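Local coordinates for sugar ABC transporter substrate-binding protein, BlMnBP1 (Bifidobacterium animalis subsp. lactis ATCC 27673, PDB 6I5R) that binds manno-oligosaccharides such as mannobiose and probably delivers them to the ABC transporter that lets the bacterium grow on beta-mannan, at residues 166-174 / 303-313; 194-205 / 404-415. All blocks are in the same frame, centred on the assembly; numbering follows the deposited sequence.

Contact 1 (166-174 / 303-313); sequences ELPKTPEEF and MPFPITVDGKQ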
loop_
_atom_site.group_PDB
_atom_site.type_symbol
_atom_site.label_atom_id
_atom_site.label_comp_id
_atom_site.label_asym_id
_atom_site.label_seq_id
_atom_site.Cartn_x
_atom_site.Cartn_y
_atom_site.Cartn_z
ATOM N N GLU A 166 -3.483 -17.027 -21.523
ATOM C CA GLU A 166 -4.330 -16.026 -20.888
ATOM C C GLU A 166 -3.854 -15.820 -19.463
ATOM O O GLU A 166 -3.256 -16.711 -18.873
ATOM C CB GLU A 166 -5.776 -16.479 -20.883
ATOM C CG GLU A 166 -6.289 -16.643 -22.284
ATOM C CD GLU A 166 -7.353 -17.697 -22.399
ATOM O OE1 GLU A 166 -8.284 -17.731 -21.543
ATOM O OE2 GLU A 166 -7.244 -18.492 -23.349
ATOM N N LEU A 167 -4.100 -14.636 -18.917
ATOM C CA LEU A 167 -3.683 -14.379 -17.548
ATOM C C LEU A 167 -4.528 -15.197 -16.574
ATOM O O LEU A 167 -5.734 -15.375 -16.784
ATOM C CB LEU A 167 -3.775 -12.890 -17.237
ATOM C CG LEU A 167 -2.819 -12.066 -18.113
ATOM C CD1 LEU A 167 -3.059 -10.566 -17.864
ATOM C CD2 LEU A 167 -1.360 -12.412 -17.875
ATOM N N PRO A 168 -3.921 -15.722 -15.510
ATOM C CA PRO A 168 -4.678 -16.550 -14.563
ATOM C C PRO A 168 -5.676 -15.715 -13.781
ATOM O O PRO A 168 -5.394 -14.578 -13.412
ATOM C CB PRO A 168 -3.593 -17.128 -13.635
ATOM C CG PRO A 168 -2.424 -16.208 -13.767
ATOM C CD PRO A 168 -2.487 -15.680 -15.204
ATOM N N LYS A 169 -6.848 -16.295 -13.528
ATOM C CA LYS A 169 -7.913 -15.581 -12.854
ATOM C C LYS A 169 -8.406 -16.251 -11.589
ATOM O O LYS A 169 -9.266 -15.680 -10.910
ATOM C CB LYS A 169 -9.093 -15.395 -13.816
ATOM C CG LYS A 169 -8.764 -14.530 -15.032
ATOM C CD LYS A 169 -9.896 -14.534 -16.070
ATOM C CE LYS A 169 -11.248 -14.120 -15.524
ATOM N NZ LYS A 169 -12.376 -14.578 -16.413
ATOM N N THR A 170 -7.923 -17.443 -11.277
ATOM C CA THR A 170 -8.258 -18.178 -10.072
ATOM C C THR A 170 -6.965 -18.661 -9.444
ATOM O O THR A 170 -5.919 -18.689 -10.100
ATOM C CB THR A 170 -9.139 -19.384 -10.399
ATOM O OG1 THR A 170 -8.297 -20.373 -11.007
ATOM C CG2 THR A 170 -10.270 -18.948 -11.351
ATOM N N PRO A 171 -7.001 -19.055 -8.176
ATOM C CA PRO A 171 -5.774 -19.589 -7.565
ATOM C C PRO A 171 -5.280 -20.845 -8.251
ATOM O O PRO A 171 -4.064 -21.047 -8.372
ATOM C CB PRO A 171 -6.193 -19.845 -6.113
ATOM C CG PRO A 171 -7.232 -18.766 -5.853
ATOM C CD PRO A 171 -8.032 -18.750 -7.159
ATOM N N GLU A 172 -6.200 -21.698 -8.709
ATOM C CA GLU A 172 -5.781 -22.947 -9.333
ATOM C C GLU A 172 -5.076 -22.687 -10.660
ATOM O O GLU A 172 -4.049 -23.315 -10.957
ATOM C CB GLU A 172 -6.988 -23.871 -9.510
ATOM C CG GLU A 172 -7.643 -24.237 -8.172
ATOM C CD GLU A 172 -8.874 -23.384 -7.775
ATOM O OE1 GLU A 172 -8.895 -22.129 -7.996
ATOM O OE2 GLU A 172 -9.828 -24.019 -7.212
ATOM N N GLU A 173 -5.599 -21.749 -11.454
ATOM C CA GLU A 173 -4.936 -21.337 -12.686
ATOM C C GLU A 173 -3.562 -20.735 -12.397
ATOM O O GLU A 173 -2.593 -21.022 -13.102
ATOM C CB GLU A 173 -5.821 -20.343 -13.449
ATOM C CG GLU A 173 -7.203 -20.901 -13.887
ATOM C CD GLU A 173 -7.984 -19.965 -14.826
ATOM O OE1 GLU A 173 -7.625 -18.764 -14.942
ATOM O OE2 GLU A 173 -8.979 -20.452 -15.457
ATOM N N PHE A 174 -3.455 -19.911 -11.347
ATOM C CA PHE A 174 -2.162 -19.308 -11.005
ATOM C C PHE A 174 -1.122 -20.385 -10.708
ATOM O O PHE A 174 -0.002 -20.334 -11.222
ATOM C CB PHE A 174 -2.323 -18.360 -9.801
ATOM C CG PHE A 174 -1.110 -17.487 -9.511
ATOM C CD1 PHE A 174 -0.605 -16.628 -10.473
ATOM C CD2 PHE A 174 -0.497 -17.512 -8.279
ATOM C CE1 PHE A 174 0.484 -15.824 -10.183
ATOM C CE2 PHE A 174 0.595 -16.712 -8.008
ATOM C CZ PHE A 174 1.072 -15.875 -8.956
ATOM N N MET A 303 -1.016 -7.375 -13.630
ATOM C CA MET A 303 -2.264 -8.100 -13.744
ATOM C C MET A 303 -3.031 -8.059 -12.441
ATOM O O MET A 303 -2.452 -7.866 -11.364
ATOM C CB MET A 303 -2.024 -9.564 -14.120
ATOM C CG MET A 303 -1.117 -10.292 -13.160
ATOM S SD MET A 303 -1.061 -12.022 -13.637
ATOM C CE MET A 303 -2.171 -12.667 -12.449
ATOM N N PRO A 304 -4.334 -8.269 -12.504
ATOM C CA PRO A 304 -5.106 -8.425 -11.270
ATOM C C PRO A 304 -4.643 -9.652 -10.506
ATOM O O PRO A 304 -4.137 -10.614 -11.085
ATOM C CB PRO A 304 -6.551 -8.564 -11.769
ATOM C CG PRO A 304 -6.520 -8.044 -13.202
ATOM C CD PRO A 304 -5.182 -8.401 -13.711
ATOM N N PHE A 305 -4.807 -9.608 -9.192
ATOM C CA PHE A 305 -4.596 -10.802 -8.392
ATOM C C PHE A 305 -5.550 -11.889 -8.880
ATOM O O PHE A 305 -6.706 -11.601 -9.197
ATOM C CB PHE A 305 -4.832 -10.531 -6.891
ATOM C CG PHE A 305 -4.350 -11.667 -5.985
ATOM C CD1 PHE A 305 -5.208 -12.698 -5.625
ATOM C CD2 PHE A 305 -3.043 -11.721 -5.535
ATOM C CE1 PHE A 305 -4.778 -13.746 -4.844
ATOM C CE2 PHE A 305 -2.609 -12.773 -4.750
ATOM C CZ PHE A 305 -3.486 -13.789 -4.398
ATOM N N PRO A 306 -5.115 -13.130 -8.938
ATOM C CA PRO A 306 -5.941 -14.186 -9.565
ATOM C C PRO A 306 -7.038 -14.755 -8.673
ATOM O O PRO A 306 -7.039 -15.913 -8.289
ATOM C CB PRO A 306 -4.889 -15.239 -9.938
ATOM C CG PRO A 306 -3.812 -15.052 -8.894
ATOM C CD PRO A 306 -3.767 -13.606 -8.582
ATOM N N ILE A 307 -7.994 -13.900 -8.341
ATOM C CA ILE A 307 -9.249 -14.322 -7.741
ATOM C C ILE A 307 -10.378 -13.752 -8.581
ATOM O O ILE A 307 -10.311 -12.604 -9.029
ATOM C CB ILE A 307 -9.376 -13.864 -6.269
ATOM C CG1 ILE A 307 -8.462 -14.727 -5.377
ATOM C CG2 ILE A 307 -10.796 -14.007 -5.759
ATOM C CD1 ILE A 307 -8.411 -14.328 -3.909
ATOM N N THR A 308 -11.378 -14.583 -8.833
ATOM C CA THR A 308 -12.602 -14.189 -9.511
ATOM C C THR A 308 -13.763 -14.395 -8.550
ATOM O O THR A 308 -13.875 -15.448 -7.908
ATOM C CB THR A 308 -12.800 -14.988 -10.795
ATOM O OG1 THR A 308 -11.672 -14.808 -11.660
ATOM C CG2 THR A 308 -14.071 -14.542 -11.516
ATOM N N VAL A 309 -14.598 -13.377 -8.429
ATOM C CA VAL A 309 -15.750 -13.387 -7.535
ATOM C C VAL A 309 -17.003 -13.379 -8.402
ATOM O O VAL A 309 -17.305 -12.362 -9.041
ATOM C CB VAL A 309 -15.730 -12.188 -6.574
ATOM C CG1 VAL A 309 -16.976 -12.136 -5.721
ATOM C CG2 VAL A 309 -14.501 -12.284 -5.679
ATOM N N ASP A 310 -17.745 -14.491 -8.398
ATOM C CA ASP A 310 -18.998 -14.594 -9.149
ATOM C C ASP A 310 -18.800 -14.086 -10.570
ATOM O O ASP A 310 -19.581 -13.279 -11.091
ATOM C CB ASP A 310 -20.109 -13.812 -8.445
ATOM C CG ASP A 310 -21.480 -14.029 -9.059
ATOM O OD1 ASP A 310 -21.687 -15.039 -9.769
ATOM O OD2 ASP A 310 -22.347 -13.164 -8.828
ATOM N N GLY A 311 -17.701 -14.513 -11.182
ATOM C CA GLY A 311 -17.419 -14.169 -12.558
ATOM C C GLY A 311 -16.778 -12.822 -12.817
ATOM O O GLY A 311 -16.578 -12.480 -13.988
ATOM N N LYS A 312 -16.441 -12.042 -11.788
ATOM C CA LYS A 312 -15.793 -10.758 -12.004
ATOM C C LYS A 312 -14.563 -10.639 -11.113
ATOM O O LYS A 312 -14.536 -11.159 -9.998
ATOM C CB LYS A 312 -16.754 -9.567 -11.714
ATOM C CG LYS A 312 -16.090 -8.172 -11.778
ATOM C CD LYS A 312 -15.525 -7.831 -13.154
ATOM C CE LYS A 312 -15.915 -6.381 -13.590
ATOM N NZ LYS A 312 -16.193 -6.232 -15.082
ATOM N N GLN A 313 -13.543 -9.990 -11.623
ATOM C CA GLN A 313 -12.357 -9.678 -10.846
ATOM C C GLN A 313 -12.495 -8.269 -10.299
ATOM O O GLN A 313 -13.101 -7.402 -10.935
ATOM C CB GLN A 313 -11.103 -9.796 -11.699
ATOM C CG GLN A 313 -10.836 -11.203 -12.123
ATOM C CD GLN A 313 -9.418 -11.391 -12.525
ATOM O OE1 GLN A 313 -8.618 -11.977 -11.780
ATOM N NE2 GLN A 313 -9.087 -10.933 -13.714
HETATM O O HOH W 1 -5.707 -12.028 -12.878
#
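The Phe174 ring meets Pro306 obliquely in an off-centre CH-pi contact: Pro306 CG lies 4.2 Å from the centroid of the Phe174 ring and 29° off its normal, while Pro168 CG of the same segment as Phe174 sits in plane at the ring edge. Phe305, the other ring, carries Pro306 CD over one face and Ile307 CG1 at its edge, so Pro306 touches both rings. This is a corner of the fold of bacterial extracellular solute-binding proteins: the loop leading into helix 171-184 packs on the chain leaving strand 300-304, which turns sharply at an inverse gamma turn centred on Pro306. Phe174 reaches the proline because its chi1 of -169° sets CG anti to the backbone N. Thr170 is the N-cap of helix 171-184; its OG1 accepts from Glu173 N at 3.1 Å, and Glu173 OE1 in return takes the N-H of Lys169 at 2.9 Å, which ties the loop to the helix start. Toward the sheet, Met303 bends at chi3 and lays CE against Pro168 CG at 3.8 Å, and Leu167 CD1 touches Met303 CB. Both Leu167 and Met303 also pack on Tyr154 of strand 139-155, and helix 239-252 adds Thr246, which touches Pro171, Phe174 and Phe305. Water 1 lies between Pro168 O and Pro304 O, within 2.6 Å and 2.8 Å of them. The direct polar link is Thr308 OG1 donating to Lys169 O over 2.7 Å, from above the carbonyl plane, 40° out of it.

Contact 2 (194-205 / 404-415); sequences FVEDWAMGAWDQ and NNGNGKKIQDIV. With ZN (zinc ion), chain G; ZN (zinc ion), chain L; BMA (beta-D-mannopyranose), chain B; BMA (beta-D-mannopyranose), chain C.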
loop_
_atom_site.group_PDB
_atom_site.type_symbol
_atom_site.label_atom_id
_atom_site.label_comp_id
_atom_site.label_asym_id
_atom_site.label_seq_id
_atom_site.Cartn_x
_atom_site.Cartn_y
_atom_site.Cartn_z
ATOM N N PHE A 194 10.719 -12.261 1.071
ATOM C CA PHE A 194 10.512 -12.606 2.471
ATOM C C PHE A 194 11.215 -11.627 3.409
ATOM O O PHE A 194 10.674 -11.266 4.456
ATOM C CB PHE A 194 11.018 -14.047 2.683
ATOM C CG PHE A 194 11.027 -14.508 4.102
ATOM C CD1 PHE A 194 12.127 -14.249 4.927
ATOM C CD2 PHE A 194 9.973 -15.244 4.611
ATOM C CE1 PHE A 194 12.140 -14.691 6.235
ATOM C CE2 PHE A 194 9.988 -15.686 5.921
ATOM C CZ PHE A 194 11.088 -15.401 6.731
ATOM N N VAL A 195 12.413 -11.169 3.042
ATOM C CA VAL A 195 13.211 -10.449 4.030
ATOM C C VAL A 195 12.618 -9.072 4.320
ATOM O O VAL A 195 12.819 -8.528 5.408
ATOM C CB VAL A 195 14.686 -10.347 3.585
ATOM C CG1 VAL A 195 15.443 -9.205 4.305
ATOM C CG2 VAL A 195 15.401 -11.670 3.834
ATOM N N GLU A 196 11.901 -8.483 3.370
ATOM C CA GLU A 196 11.266 -7.186 3.578
ATOM C C GLU A 196 9.928 -7.396 4.283
ATOM O O GLU A 196 8.982 -7.953 3.711
ATOM C CB GLU A 196 11.072 -6.456 2.255
ATOM C CG GLU A 196 12.329 -6.139 1.500
ATOM C CD GLU A 196 13.281 -5.209 2.248
ATOM O OE1 GLU A 196 12.865 -4.150 2.761
ATOM O OE2 GLU A 196 14.472 -5.544 2.307
ATOM N N ASP A 197 9.833 -6.943 5.521
ATOM C CA ASP A 197 8.581 -7.079 6.242
ATOM C C ASP A 197 7.414 -6.483 5.457
ATOM O O ASP A 197 6.320 -7.067 5.422
ATOM C CB ASP A 197 8.693 -6.436 7.631
ATOM C CG ASP A 197 9.505 -7.284 8.582
ATOM O OD1 ASP A 197 10.423 -7.967 8.092
ATOM O OD2 ASP A 197 9.194 -7.307 9.801
ATOM N N TRP A 198 7.625 -5.320 4.823
ATOM C CA TRP A 198 6.523 -4.642 4.162
ATOM C C TRP A 198 6.100 -5.431 2.925
ATOM O O TRP A 198 4.925 -5.413 2.557
ATOM C CB TRP A 198 6.900 -3.214 3.777
ATOM C CG TRP A 198 8.090 -3.163 2.916
ATOM C CD1 TRP A 198 9.375 -2.952 3.313
ATOM C CD2 TRP A 198 8.132 -3.357 1.497
ATOM N NE1 TRP A 198 10.207 -3.003 2.222
ATOM C CE2 TRP A 198 9.467 -3.268 1.101
ATOM C CE3 TRP A 198 7.161 -3.615 0.525
ATOM C CZ2 TRP A 198 9.861 -3.406 -0.230
ATOM C CZ3 TRP A 198 7.553 -3.752 -0.777
ATOM C CH2 TRP A 198 8.890 -3.659 -1.144
ATOM N N ALA A 199 7.038 -6.146 2.294
ATOM C CA ALA A 199 6.659 -6.919 1.115
ATOM C C ALA A 199 5.803 -8.129 1.504
ATOM O O ALA A 199 4.905 -8.544 0.758
ATOM C CB ALA A 199 7.901 -7.372 0.357
ATOM N N MET A 200 6.100 -8.702 2.687
ATOM C CA MET A 200 5.262 -9.794 3.160
ATOM C C MET A 200 3.895 -9.289 3.653
ATOM O O MET A 200 2.853 -9.909 3.379
ATOM C CB MET A 200 5.970 -10.571 4.256
ATOM C CG MET A 200 7.193 -11.318 3.752
ATOM S SD MET A 200 6.815 -13.056 3.429
ATOM C CE MET A 200 6.099 -12.995 1.774
ATOM N N GLY A 201 3.928 -8.145 4.354
ATOM C CA GLY A 201 2.682 -7.560 4.828
ATOM C C GLY A 201 1.741 -7.158 3.703
ATOM O O GLY A 201 0.529 -7.044 3.920
ATOM N N ALA A 202 2.284 -6.890 2.512
ATOM C CA ALA A 202 1.477 -6.503 1.356
ATOM C C ALA A 202 0.418 -7.537 1.010
ATOM O O ALA A 202 -0.614 -7.188 0.423
ATOM C CB ALA A 202 2.398 -6.259 0.150
ATOM N N TRP A 203 0.627 -8.803 1.390
ATOM C CA TRP A 203 -0.390 -9.798 1.093
ATOM C C TRP A 203 -1.729 -9.459 1.738
ATOM O O TRP A 203 -2.775 -9.877 1.232
ATOM C CB TRP A 203 0.101 -11.180 1.522
ATOM C CG TRP A 203 1.086 -11.727 0.548
ATOM C CD1 TRP A 203 2.408 -11.414 0.456
ATOM C CD2 TRP A 203 0.811 -12.658 -0.505
ATOM N NE1 TRP A 203 2.989 -12.116 -0.589
ATOM C CE2 TRP A 203 2.022 -12.883 -1.190
ATOM C CE3 TRP A 203 -0.346 -13.323 -0.937
ATOM C CZ2 TRP A 203 2.107 -13.745 -2.290
ATOM C CZ3 TRP A 203 -0.252 -14.183 -2.017
ATOM C CH2 TRP A 203 0.962 -14.374 -2.688
ATOM N N ASP A 204 -1.730 -8.667 2.819
ATOM C CA ASP A 204 -2.981 -8.250 3.433
ATOM C C ASP A 204 -3.767 -7.298 2.540
ATOM O O ASP A 204 -4.946 -7.047 2.801
ATOM C CB ASP A 204 -2.732 -7.547 4.773
ATOM C CG ASP A 204 -2.239 -8.486 5.886
ATOM O OD1 ASP A 204 -2.253 -9.720 5.719
ATOM O OD2 ASP A 204 -1.848 -7.973 6.954
ATOM N N GLN A 205 -3.136 -6.759 1.500
ATOM C CA GLN A 205 -3.794 -5.786 0.647
ATOM C C GLN A 205 -4.782 -6.418 -0.308
ATOM O O GLN A 205 -5.512 -5.686 -0.982
ATOM C CB GLN A 205 -2.748 -5.017 -0.149
ATOM C CG GLN A 205 -1.832 -4.190 0.745
ATOM C CD GLN A 205 -0.699 -3.520 -0.001
ATOM O OE1 GLN A 205 -0.566 -3.651 -1.217
ATOM N NE2 GLN A 205 0.144 -2.795 0.741
ATOM N N ASN A 404 -3.264 -5.517 7.352
ATOM C CA ASN A 404 -3.062 -4.326 6.524
ATOM C C ASN A 404 -2.576 -3.143 7.365
ATOM O O ASN A 404 -2.828 -1.983 7.025
ATOM C CB ASN A 404 -4.347 -3.982 5.756
ATOM C CG ASN A 404 -4.071 -3.359 4.402
ATOM O OD1 ASN A 404 -3.129 -3.747 3.700
ATOM N ND2 ASN A 404 -4.885 -2.372 4.034
ATOM N N ASN A 405 -1.862 -3.430 8.454
ATOM C CA ASN A 405 -1.445 -2.405 9.406
ATOM C C ASN A 405 -0.111 -2.804 10.030
ATOM O O ASN A 405 0.057 -2.798 11.249
ATOM C CB ASN A 405 -2.516 -2.186 10.472
ATOM C CG ASN A 405 -2.286 -0.916 11.276
ATOM O OD1 ASN A 405 -2.109 -0.965 12.501
ATOM N ND2 ASN A 405 -2.289 0.244 10.590
ATOM N N GLY A 406 0.845 -3.213 9.195
ATOM C CA GLY A 406 2.229 -3.314 9.605
ATOM C C GLY A 406 2.774 -4.712 9.847
ATOM O O GLY A 406 4.002 -4.875 9.847
ATOM N N ASN A 407 1.933 -5.725 10.059
ATOM C CA ASN A 407 2.443 -7.013 10.561
ATOM C C ASN A 407 2.698 -7.956 9.379
ATOM O O ASN A 407 1.838 -8.733 8.963
ATOM C CB ASN A 407 1.512 -7.640 11.599
ATOM C CG ASN A 407 2.025 -9.016 12.111
ATOM O OD1 ASN A 407 2.996 -9.581 11.597
ATOM N ND2 ASN A 407 1.365 -9.543 13.135
ATOM N N GLY A 408 3.908 -7.890 8.855
ATOM C CA GLY A 408 4.393 -8.848 7.887
ATOM C C GLY A 408 4.994 -10.082 8.521
ATOM O O GLY A 408 5.358 -11.021 7.821
ATOM N N LYS A 409 5.092 -10.124 9.848
ATOM C CA LYS A 409 5.709 -11.269 10.501
ATOM C C LYS A 409 4.816 -12.503 10.384
ATOM O O LYS A 409 5.310 -13.622 10.200
ATOM C CB LYS A 409 6.008 -10.947 11.975
ATOM C CG LYS A 409 7.368 -10.267 12.276
ATOM C CD LYS A 409 7.374 -8.861 11.806
ATOM C CE LYS A 409 8.353 -7.976 12.571
ATOM N NZ LYS A 409 9.750 -8.139 12.094
ATOM N N LYS A 410 3.505 -12.322 10.466
ATOM C CA LYS A 410 2.607 -13.467 10.353
ATOM C C LYS A 410 2.660 -14.074 8.952
ATOM O O LYS A 410 2.412 -15.267 8.769
ATOM C CB LYS A 410 1.181 -13.044 10.703
ATOM C CG LYS A 410 0.567 -12.024 9.729
ATOM C CD LYS A 410 -0.913 -11.771 10.022
ATOM C CE LYS A 410 -1.564 -10.838 9.016
ATOM N NZ LYS A 410 -1.051 -9.450 9.038
ATOM N N ILE A 411 2.958 -13.255 7.951
ATOM C CA ILE A 411 3.059 -13.735 6.581
ATOM C C ILE A 411 4.376 -14.471 6.384
ATOM O O ILE A 411 4.451 -15.458 5.651
ATOM C CB ILE A 411 2.943 -12.548 5.600
ATOM C CG1 ILE A 411 1.722 -11.710 5.898
ATOM C CG2 ILE A 411 2.925 -13.008 4.136
ATOM C CD1 ILE A 411 0.416 -12.446 5.797
ATOM N N GLN A 412 5.441 -13.980 7.021
ATOM C CA GLN A 412 6.690 -14.724 7.044
ATOM C C GLN A 412 6.463 -16.115 7.628
ATOM O O GLN A 412 7.018 -17.096 7.132
ATOM C CB GLN A 412 7.755 -13.936 7.819
ATOM C CG GLN A 412 8.248 -12.724 7.037
ATOM C CD GLN A 412 9.164 -11.797 7.819
ATOM O OE1 GLN A 412 9.107 -11.740 9.049
ATOM N NE2 GLN A 412 10.010 -11.055 7.094
ATOM N N ASP A 413 5.592 -16.221 8.640
ATOM C CA ASP A 413 5.307 -17.516 9.239
ATOM C C ASP A 413 4.627 -18.438 8.239
ATOM O O ASP A 413 4.913 -19.638 8.196
ATOM C CB ASP A 413 4.441 -17.343 10.487
ATOM C CG ASP A 413 4.301 -18.626 11.281
ATOM O OD1 ASP A 413 5.344 -19.261 11.503
ATOM O OD2 ASP A 413 3.154 -18.958 11.706
ATOM N N ILE A 414 3.751 -17.895 7.392
ATOM C CA ILE A 414 3.176 -18.713 6.329
ATOM C C ILE A 414 4.289 -19.322 5.481
ATOM O O ILE A 414 4.289 -20.524 5.187
ATOM C CB ILE A 414 2.202 -17.896 5.462
ATOM C CG1 ILE A 414 0.997 -17.450 6.284
ATOM C CG2 ILE A 414 1.735 -18.741 4.278
ATOM C CD1 ILE A 414 0.025 -16.547 5.564
ATOM N N VAL A 415 5.236 -18.491 5.056
ATOM C CA VAL A 415 6.337 -18.972 4.222
ATOM C C VAL A 415 7.138 -20.027 4.967
ATOM O O VAL A 415 7.504 -21.070 4.415
ATOM C CB VAL A 415 7.234 -17.796 3.791
ATOM C CG1 VAL A 415 8.502 -18.290 3.057
ATOM C CG2 VAL A 415 6.462 -16.814 2.936
HETATM ZN ZN ZN G . 12.115 -8.558 9.255
HETATM ZN ZN ZN L . 13.869 -3.062 4.413
HETATM C C1 BMA B . 8.317 0.510 -0.377
HETATM C C2 BMA B . 7.712 0.147 1.013
HETATM C C3 BMA B . 6.260 -0.163 0.823
HETATM C C4 BMA B . 5.561 0.903 -0.014
HETATM C C5 BMA B . 6.280 1.110 -1.348
HETATM C C6 BMA B . 5.647 2.220 -2.164
HETATM O O2 BMA B . 7.720 1.274 1.887
HETATM O O3 BMA B . 5.559 -0.306 2.063
HETATM O O4 BMA B . 4.255 0.457 -0.270
HETATM O O5 BMA B . 7.634 1.493 -1.059
HETATM O O6 BMA B . 5.779 3.481 -1.486
HETATM C C1 BMA C . 13.096 1.676 -2.074
HETATM C C2 BMA C . 11.830 1.810 -2.958
HETATM C C3 BMA C . 10.595 1.826 -2.066
HETATM C C4 BMA C . 10.660 0.745 -1.019
HETATM C C5 BMA C . 12.006 0.769 -0.280
HETATM C C6 BMA C . 12.080 -0.285 0.797
HETATM O O1 BMA C . 14.120 1.511 -3.001
HETATM O O2 BMA C . 11.741 0.601 -3.777
HETATM O O3 BMA C . 9.427 1.701 -2.802
HETATM O O4 BMA C . 9.618 0.925 -0.059
HETATM O O5 BMA C . 13.045 0.589 -1.229
HETATM O O6 BMA C . 13.164 0.105 1.648
HETATM O O HOH W 2 12.782 -9.688 7.670
HETATM O O HOH W 3 15.667 -4.819 4.639
HETATM O O HOH W 4 -0.114 -3.273 3.627
HETATM O O HOH W 5 10.982 -10.023 10.249
HETATM O O HOH W 6 14.308 -1.709 3.519
HETATM O O HOH W 7 12.335 -2.246 4.887
HETATM O O HOH W 8 14.577 -2.975 6.301
#
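Two salt bridges pin helix 409-415 to the other segment: Lys409 NZ reaches Asp197 OD2 in helix 197-201 at 2.5 Å, and Lys410 NZ reaches Asp204 OD2 in the 3-10 turn that follows at 2.7 Å, each on the syn lone pair. Asp204 OD2 also takes Asn404 N on its anti side, while Tyr244 holds OD1. Lys410 NZ is further held by Asn407 O and Leu401 O. Gln412 NE2 gives a fairly straight bond to Phe194 O (2.7 Å, 159°) and a weak one to Asp197 OD1. That same OD1 binds a zinc ion at 2.1 Å, and two zinc-bound waters lead back to Gln412 and Lys409. Beyond the polar groups, Gln412 CG lies over one face of the Phe194 ring, 3.9 Å from its centroid, and Met200 passes SD to Val415 CG2. Ile411 rests CG2 on Trp203 CD1. The short axes approach to 8.1 Å at 78°, with Gly408 meeting Gly201 and Gly408 CA 3.6 Å from Asp197 O. Helix 197-201, packed in this way, bears Trp198, one face of which lies against the bound mannose of chain B. With zinc on one oxygen and an ammonium on the other, Asp197 is probably kept firmly ionised.

How the contacts relate
Contacts 1 and 2 have centres about 22 Å apart, and their segments alternate along the chain. They meet directly where Phe305 CE2 of 303-313 packs on Trp203 CZ3 of 194-205, at 3.9 Å. Helix 239-252 is shared as well: Thr246 and Val243 face contact 1, Tyr244 and Leu247 face contact 2. Contact 2 is the one that reaches the sugar: it supplies Trp198, whose CD2 is 3.6 Å from C2 of the mannose of chain B, beside Trp265 of the same pocket. Contact 1 has no pocket residue; it only precedes, in the chain, strand 314-325, which brings Asp320 and Tyr321 to the mannobiose site.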